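Local atomic coordinates of ribonuclease P protein component 3 (Thermococcus kodakarensis KOD1, PDB entry 3WYZ), a protein that probably forms part of ribonuclease P, the RNA-protein enzyme that generates mature tRNA by cleaving the 5' ends of its precursors. Residues A[18-21]-A[22-25]; A[54-57]-A[58-61]; A[25-28]-A[29-33]. All blocks are in the same frame, centred on the assembly; numbering follows the deposited sequence.

Interaction 1 (A[18-21]-A[22-25]); sequences VRDE and EAHE
The backbone N of His24 donates to Asp20 O at 2.9 Å, a bond that closes the first turn of the helix just after the strand carrying Val18. The next bond of the series, from Glu25 N to Glu21 O at 3.0 Å, is straighter, with an N-H...O angle of 168°. Asp20 occupies the N-cap. Its CG lies anti to the backbone N (chi1 -174°), which swings the carboxylate back over the start of the helix, where OD2 accepts a weak capping bond from Ala23 N at 3.5 Å. The other carboxylate oxygen, OD1, takes a weak bond from a water 2.8 Å away, and this water in turn accepts weakly from Glu22 N, bridging the cap to the first turn. Asp20 CB meets Ala23 CB at 3.8 Å, an apolar touch next to the polar cap. On the inner side Val18 CG2 approaches His24 ND1 obliquely to 3.8 Å, the two side chains crossing at about a right angle. This ring nitrogen is buried and has no hydrogen-bonding partner in the model; Tyr62 packs edge-to-face with the ring. The outward-reaching carboxylates of Glu21 and Glu22 find their mates in Lys61 and Arg182. The carboxylate of Asp20, by contrast, sits at the helix start and would probably be stabilised by the positive end of the helix dipole. The whole is an aspartate N-cap with a weak capping bond, placed at the turn from strand to helix in the first beta-alpha unit of a TIM barrel-like fold.

Interaction 2 (A[54-57]-A[58-61]); sequences ELKE and LRGK
Glu54 and Leu58, one turn apart, belong to helix 48-62, the connecting helix of a beta-alpha-beta unit in the TIM barrel-like fold. The backbone bonds are the i to i+4 set of an alpha-helix. Leu58 N reaches Glu54 O and Arg59 N reaches Leu55 O, each at 2.7 Å, and Gly60 N follows to Lys56 O at 3.0 Å. The last, Lys61 N to Glu57 O, is weak, its N-H...O angle having dropped to 129°, and Lys61 N also donates weakly to Leu58 O; the regular pattern is thus slackening as the helix nears its end.

The apolar contacts gather round Leu58. Leu58 CD1 touches the CG methylene of Glu54 at 3.9 Å and Leu55 CD2 at 4.2 Å, while Leu58 CG rests close to the Glu54 carbonyl oxygen. The bend in the Glu54 chain at chi2 (82°) turns the carboxylate aside and leaves the methylene facing the leucine. Beyond the helix, Leu55 and Leu58 both pack on Val65 of strand 65-70, and Leu58 also reaches Phe36 and Lys38 of strand 33-41, so this face is the one applied to the sheet.

The charged side chains go separate ways. Lys61 is salt-bridged to Glu21, whereas the ammonium of Lys56 stays well away from the Arg59 guanidinium. Arg59, which also touches Val65 and Lys86, folds back along the helix, its chain bent at chi2 and chi3; its CD comes within 3.4 Å of Leu55 O, and Lys56 CA lies 3.9 Å above the plane of the Arg59 guanidinium, over its centre.

Interaction 3 (A[25-28]-A[29-33]); sequences ELAS and DWFDE
Trp30 lies against Leu26 and the backbone of the preceding turn, and its side chain can be traced outward from the main chain. CB stands 3.9 Å from Ala27 O. From there CG, anti to its own carbonyl carbon (chi1 -51°), turns the indole back along the helix, so that Leu26 O lies over one ring face. At the far end of the six-membered ring the partner is the Leu26 side chain: CZ2 meets its CD1 at 3.8 Å, while CH2 is approached by both CG and CD2. The leucine CG makes an off-centre CH-pi contact, 4.3 Å from the ring centroid and 28° off the normal. An alanine in place of Leu26 would remove the branches that cover this end of the ring and would probably leave the indole freer to turn.

Ala27 O serves two donors as the helix runs out: Phe31 N binds it at 2.9 Å and Trp30 N weakly. The same oxygen lies in the plane of the Phe31 ring, at its edge, 3.4 Å from CD1, and Ala27 CB adds a looser apolar touch. One turn back, Ser28 OG donates to Glu25 O at 2.6 Å, approaching from above the carbonyl plane. Phe31 itself is buried against Pro188 and Leu191 of helix 188-198. The chemistry is thus divided: main-chain carbonyls take up the last N-H groups, those of Asp29 and Trp30 only weakly, while the indole packs by dispersion against the Leu26 branches, with Val185 and Pro188 also touching it, and the phenylalanine ties the helix end to the core.

Interactions 1 and 3 are consecutive parts of helix 21-30, sharing Glu25, their centres 9 Å apart: the first starts the helix after strand 14-18, the third ends it before strand 33-41. Together they span the crossover of the first beta-alpha-beta unit. Interaction 2 follows later in the chain, on helix 48-62, which leads from strand 33-41 to strand 65-70. Its centre lies 14 Å from that of interaction 1, and the two helices are joined directly by the salt bridge between Glu21 OE2 and Lys61 NZ at 2.6 Å. Successive helices of the TIM barrel-like fold are thereby linked side by side outside the parallel sheet, whereas interactions 2 and 3 do not touch.

Interaction 1 (A[18-21]-A[22-25])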
loop_
_atom_site.group_PDB
_atom_site.type_symbol
_atom_site.label_atom_id
_atom_site.label_comp_id
_atom_site.label_asym_id
_atom_site.label_seq_id
_atom_site.Cartn_x
_atom_site.Cartn_y
_atom_site.Cartn_z
ATOM N N VAL A 18 -0.666 -7.265 -4.205
ATOM C CA VAL A 18 -0.351 -7.865 -5.503
ATOM C C VAL A 18 -1.600 -7.773 -6.377
ATOM O O VAL A 18 -2.716 -7.957 -5.896
ATOM C CB VAL A 18 0.123 -9.331 -5.384
ATOM C CG1 VAL A 18 1.474 -9.399 -4.703
ATOM C CG2 VAL A 18 -0.868 -10.181 -4.622
ATOM N N ARG A 19 -1.407 -7.492 -7.661
ATOM C CA ARG A 19 -2.516 -7.112 -8.539
ATOM C C ARG A 19 -2.720 -8.031 -9.747
ATOM O O ARG A 19 -3.525 -7.720 -10.622
ATOM C CB ARG A 19 -2.303 -5.674 -9.009
ATOM C CG ARG A 19 -2.280 -4.668 -7.872
ATOM C CD ARG A 19 -1.525 -3.402 -8.233
ATOM N NE ARG A 19 -1.364 -2.529 -7.074
ATOM C CZ ARG A 19 -0.852 -1.303 -7.120
ATOM N NH1 ARG A 19 -0.449 -0.778 -8.274
ATOM N NH2 ARG A 19 -0.749 -0.591 -6.003
ATOM N N ASP A 20 -2.017 -9.163 -9.772
ATOM C CA ASP A 20 -2.038 -10.094 -10.906
ATOM C C ASP A 20 -2.237 -11.537 -10.418
ATOM O O ASP A 20 -1.723 -11.917 -9.359
ATOM C CB ASP A 20 -0.722 -9.966 -11.685
ATOM C CG ASP A 20 -0.704 -10.787 -12.962
ATOM O OD1 ASP A 20 -1.482 -10.477 -13.887
ATOM O OD2 ASP A 20 0.107 -11.731 -13.055
ATOM N N GLU A 21 -2.987 -12.326 -11.189
ATOM C CA GLU A 21 -3.251 -13.736 -10.861
ATOM C C GLU A 21 -1.979 -14.548 -10.640
ATOM O O GLU A 21 -1.815 -15.179 -9.591
ATOM C CB GLU A 21 -4.045 -14.421 -11.976
ATOM C CG GLU A 21 -5.537 -14.525 -11.736
ATOM C CD GLU A 21 -6.224 -15.482 -12.699
ATOM O OE1 GLU A 21 -5.603 -15.889 -13.707
ATOM O OE2 GLU A 21 -7.395 -15.829 -12.445
ATOM N N GLU A 22 -1.097 -14.548 -11.642
ATOM C CA GLU A 22 0.137 -15.335 -11.574
ATOM C C GLU A 22 1.068 -14.840 -10.468
ATOM O O GLU A 22 1.766 -15.631 -9.837
ATOM C CB GLU A 22 0.874 -15.319 -12.917
ATOM C CG GLU A 22 0.138 -16.038 -14.035
ATOM C CD GLU A 22 0.975 -16.166 -15.295
ATOM O OE1 GLU A 22 2.175 -16.509 -15.180
ATOM O OE2 GLU A 22 0.433 -15.930 -16.403
ATOM N N ALA A 23 1.079 -13.527 -10.255
ATOM C CA ALA A 23 1.848 -12.921 -9.172
ATOM C C ALA A 23 1.345 -13.422 -7.817
ATOM O O ALA A 23 2.137 -13.745 -6.934
ATOM C CB ALA A 23 1.750 -11.399 -9.245
ATOM N N HIS A 24 0.023 -13.487 -7.675
ATOM C CA HIS A 24 -0.609 -13.967 -6.451
ATOM C C HIS A 24 -0.259 -15.429 -6.155
ATOM O O HIS A 24 0.150 -15.749 -5.043
ATOM C CB HIS A 24 -2.125 -13.805 -6.546
ATOM C CG HIS A 24 -2.840 -14.077 -5.260
ATOM N ND1 HIS A 24 -3.284 -13.069 -4.431
ATOM C CD2 HIS A 24 -3.187 -15.240 -4.662
ATOM C CE1 HIS A 24 -3.878 -13.602 -3.380
ATOM N NE2 HIS A 24 -3.826 -14.918 -3.492
ATOM N N GLU A 25 -0.422 -16.303 -7.148
ATOM C CA GLU A 25 -0.104 -17.727 -6.980
ATOM C C GLU A 25 1.376 -17.943 -6.661
ATOM O O GLU A 25 1.729 -18.839 -5.889
ATOM C CB GLU A 25 -0.493 -18.528 -8.224
ATOM C CG GLU A 25 -0.504 -20.051 -8.024
ATOM C CD GLU A 25 0.815 -20.746 -8.356
ATOM O OE1 GLU A 25 0.888 -21.990 -8.201
ATOM O OE2 GLU A 25 1.777 -20.064 -8.778
HETATM O O HOH W 1 -2.219 -13.125 -14.465
#

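Interaction 2 (A[54-57]-A[58-61])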
loop_
_atom_site.group_PDB
_atom_site.type_symbol
_atom_site.label_atom_id
_atom_site.label_comp_id
_atom_site.label_asym_id
_atom_site.label_seq_id
_atom_site.Cartn_x
_atom_site.Cartn_y
_atom_site.Cartn_z
ATOM N N GLU A 54 -18.264 -8.220 -8.034
ATOM C CA GLU A 54 -16.856 -8.459 -8.326
ATOM C C GLU A 54 -16.090 -8.824 -7.051
ATOM O O GLU A 54 -15.329 -9.788 -7.038
ATOM C CB GLU A 54 -16.235 -7.221 -8.977
ATOM C CG GLU A 54 -14.816 -7.416 -9.495
ATOM C CD GLU A 54 -14.748 -8.066 -10.867
ATOM O OE1 GLU A 54 -15.742 -8.688 -11.304
ATOM O OE2 GLU A 54 -13.680 -7.953 -11.508
ATOM N N LEU A 55 -16.298 -8.055 -5.985
ATOM C CA LEU A 55 -15.606 -8.300 -4.721
ATOM C C LEU A 55 -15.940 -9.675 -4.141
ATOM O O LEU A 55 -15.066 -10.346 -3.591
ATOM C CB LEU A 55 -15.916 -7.199 -3.701
ATOM C CG LEU A 55 -15.295 -5.823 -3.979
ATOM C CD1 LEU A 55 -15.853 -4.792 -3.011
ATOM C CD2 LEU A 55 -13.773 -5.859 -3.894
ATOM N N LYS A 56 -17.196 -10.091 -4.271
ATOM C CA LYS A 56 -17.612 -11.425 -3.847
ATOM C C LYS A 56 -16.860 -12.490 -4.638
ATOM O O LYS A 56 -16.373 -13.465 -4.069
ATOM C CB LYS A 56 -19.125 -11.606 -4.022
ATOM C CG LYS A 56 -19.665 -12.893 -3.408
ATOM C CD LYS A 56 -21.151 -13.090 -3.681
ATOM C CE LYS A 56 -21.607 -14.477 -3.249
ATOM N NZ LYS A 56 -23.088 -14.632 -3.297
ATOM N N GLU A 57 -16.765 -12.286 -5.949
ATOM C CA GLU A 57 -16.031 -13.191 -6.831
ATOM C C GLU A 57 -14.536 -13.186 -6.505
ATOM O O GLU A 57 -13.884 -14.230 -6.575
ATOM C CB GLU A 57 -16.260 -12.810 -8.301
ATOM C CG GLU A 57 -15.772 -13.844 -9.308
ATOM C CD GLU A 57 -16.006 -13.436 -10.760
ATOM O OE1 GLU A 57 -16.909 -12.607 -11.029
ATOM O OE2 GLU A 57 -15.283 -13.957 -11.643
ATOM N N LEU A 58 -14.004 -12.015 -6.154
ATOM C CA LEU A 58 -12.598 -11.882 -5.746
ATOM C C LEU A 58 -12.319 -12.535 -4.394
ATOM O O LEU A 58 -11.305 -13.213 -4.226
ATOM C CB LEU A 58 -12.182 -10.406 -5.701
ATOM C CG LEU A 58 -12.060 -9.710 -7.059
ATOM C CD1 LEU A 58 -12.008 -8.203 -6.888
ATOM C CD2 LEU A 58 -10.839 -10.210 -7.821
ATOM N N ARG A 59 -13.220 -12.325 -3.442
ATOM C CA ARG A 59 -13.108 -12.929 -2.114
ATOM C C ARG A 59 -13.154 -14.453 -2.180
ATOM O O ARG A 59 -12.413 -15.125 -1.469
ATOM C CB ARG A 59 -14.217 -12.423 -1.191
ATOM C CG ARG A 59 -13.883 -11.137 -0.447
ATOM C CD ARG A 59 -15.114 -10.266 -0.229
ATOM N NE ARG A 59 -16.295 -11.039 0.162
ATOM C CZ ARG A 59 -17.554 -10.609 0.062
ATOM N NH1 ARG A 59 -17.825 -9.394 -0.407
ATOM N NH2 ARG A 59 -18.555 -11.401 0.439
ATOM N N GLY A 60 -14.021 -14.988 -3.032
ATOM C CA GLY A 60 -14.108 -16.433 -3.243
ATOM C C GLY A 60 -12.901 -17.001 -3.965
ATOM O O GLY A 60 -12.554 -18.160 -3.784
ATOM N N LYS A 61 -12.261 -16.178 -4.788
ATOM C CA LYS A 61 -11.105 -16.599 -5.577
ATOM C C LYS A 61 -9.789 -16.483 -4.798
ATOM O O LYS A 61 -8.982 -17.417 -4.795
ATOM C CB LYS A 61 -11.041 -15.776 -6.871
ATOM C CG LYS A 61 -9.811 -16.002 -7.732
ATOM C CD LYS A 61 -9.635 -17.458 -8.135
ATOM C CE LYS A 61 -8.430 -17.629 -9.047
ATOM N NZ LYS A 61 -8.582 -16.880 -10.328
#

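Interaction 3 (A[25-28]-A[29-33])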
loop_
_atom_site.group_PDB
_atom_site.type_symbol
_atom_site.label_atom_id
_atom_site.label_comp_id
_atom_site.label_asym_id
_atom_site.label_seq_id
_atom_site.Cartn_x
_atom_site.Cartn_y
_atom_site.Cartn_z
ATOM N N GLU A 25 -0.422 -16.303 -7.148
ATOM C CA GLU A 25 -0.104 -17.727 -6.980
ATOM C C GLU A 25 1.376 -17.943 -6.661
ATOM O O GLU A 25 1.729 -18.839 -5.889
ATOM C CB GLU A 25 -0.493 -18.528 -8.224
ATOM C CG GLU A 25 -0.504 -20.051 -8.024
ATOM C CD GLU A 25 0.815 -20.746 -8.356
ATOM O OE1 GLU A 25 0.888 -21.990 -8.201
ATOM O OE2 GLU A 25 1.777 -20.064 -8.778
ATOM N N LEU A 26 2.238 -17.122 -7.256
ATOM C CA LEU A 26 3.673 -17.193 -7.002
ATOM C C LEU A 26 4.020 -16.722 -5.592
ATOM O O LEU A 26 4.744 -17.401 -4.866
ATOM C CB LEU A 26 4.431 -16.365 -8.048
ATOM C CG LEU A 26 5.960 -16.362 -7.970
ATOM C CD1 LEU A 26 6.509 -17.781 -7.964
ATOM C CD2 LEU A 26 6.551 -15.551 -9.122
ATOM N N ALA A 27 3.488 -15.565 -5.209
ATOM C CA ALA A 27 3.733 -14.988 -3.884
ATOM C C ALA A 27 3.215 -15.848 -2.728
ATOM O O ALA A 27 3.751 -15.780 -1.620
ATOM C CB ALA A 27 3.121 -13.596 -3.797
ATOM N N SER A 28 2.179 -16.653 -2.983
ATOM C CA SER A 28 1.593 -17.507 -1.939
ATOM C C SER A 28 2.569 -18.553 -1.365
ATOM O O SER A 28 2.375 -19.034 -0.248
ATOM C CB SER A 28 0.335 -18.194 -2.465
ATOM O OG SER A 28 0.639 -19.051 -3.558
ATOM N N ASP A 29 3.606 -18.901 -2.128
ATOM C CA ASP A 29 4.673 -19.776 -1.633
ATOM C C ASP A 29 5.610 -19.057 -0.664
ATOM O O ASP A 29 6.060 -19.645 0.316
ATOM C CB ASP A 29 5.516 -20.316 -2.795
ATOM C CG ASP A 29 4.799 -21.365 -3.618
ATOM O OD1 ASP A 29 3.754 -21.892 -3.184
ATOM O OD2 ASP A 29 5.304 -21.674 -4.715
ATOM N N TRP A 30 5.919 -17.796 -0.958
ATOM C CA TRP A 30 6.927 -17.049 -0.198
ATOM C C TRP A 30 6.362 -16.316 1.023
ATOM O O TRP A 30 7.099 -16.031 1.966
ATOM C CB TRP A 30 7.645 -16.035 -1.096
ATOM C CG TRP A 30 8.187 -16.605 -2.371
ATOM C CD1 TRP A 30 8.560 -17.895 -2.600
ATOM C CD2 TRP A 30 8.444 -15.890 -3.587
ATOM N NE1 TRP A 30 9.014 -18.034 -3.886
ATOM C CE2 TRP A 30 8.964 -16.817 -4.512
ATOM C CE3 TRP A 30 8.288 -14.553 -3.982
ATOM C CZ2 TRP A 30 9.325 -16.454 -5.819
ATOM C CZ3 TRP A 30 8.645 -14.194 -5.279
ATOM C CH2 TRP A 30 9.153 -15.142 -6.184
ATOM N N PHE A 31 5.070 -15.987 0.993
ATOM C CA PHE A 31 4.437 -15.236 2.080
ATOM C C PHE A 31 3.340 -16.055 2.746
ATOM O O PHE A 31 2.703 -16.890 2.107
ATOM C CB PHE A 31 3.867 -13.922 1.552
ATOM C CG PHE A 31 4.913 -12.980 1.033
ATOM C CD1 PHE A 31 5.309 -13.024 -0.304
ATOM C CD2 PHE A 31 5.518 -12.055 1.881
ATOM C CE1 PHE A 31 6.280 -12.161 -0.786
ATOM C CE2 PHE A 31 6.495 -11.193 1.406
ATOM C CZ PHE A 31 6.877 -11.244 0.071
ATOM N N ASP A 32 3.127 -15.800 4.032
ATOM C CA ASP A 32 2.107 -16.502 4.809
ATOM C C ASP A 32 0.688 -16.056 4.463
ATOM O O ASP A 32 -0.254 -16.844 4.561
ATOM C CB ASP A 32 2.368 -16.315 6.301
ATOM C CG ASP A 32 3.641 -16.995 6.750
ATOM O OD1 ASP A 32 4.739 -16.509 6.406
ATOM O OD2 ASP A 32 3.539 -18.029 7.439
ATOM N N GLU A 33 0.541 -14.788 4.088
ATOM C CA GLU A 33 -0.726 -14.259 3.597
ATOM C C GLU A 33 -0.451 -13.356 2.410
ATOM O O GLU A 33 0.538 -12.621 2.397
ATOM C CB GLU A 33 -1.441 -13.451 4.678
ATOM C CG GLU A 33 -1.650 -14.188 5.990
ATOM C CD GLU A 33 -2.510 -13.406 6.973
ATOM O OE1 GLU A 33 -3.630 -12.997 6.585
ATOM O OE2 GLU A 33 -2.069 -13.209 8.132
#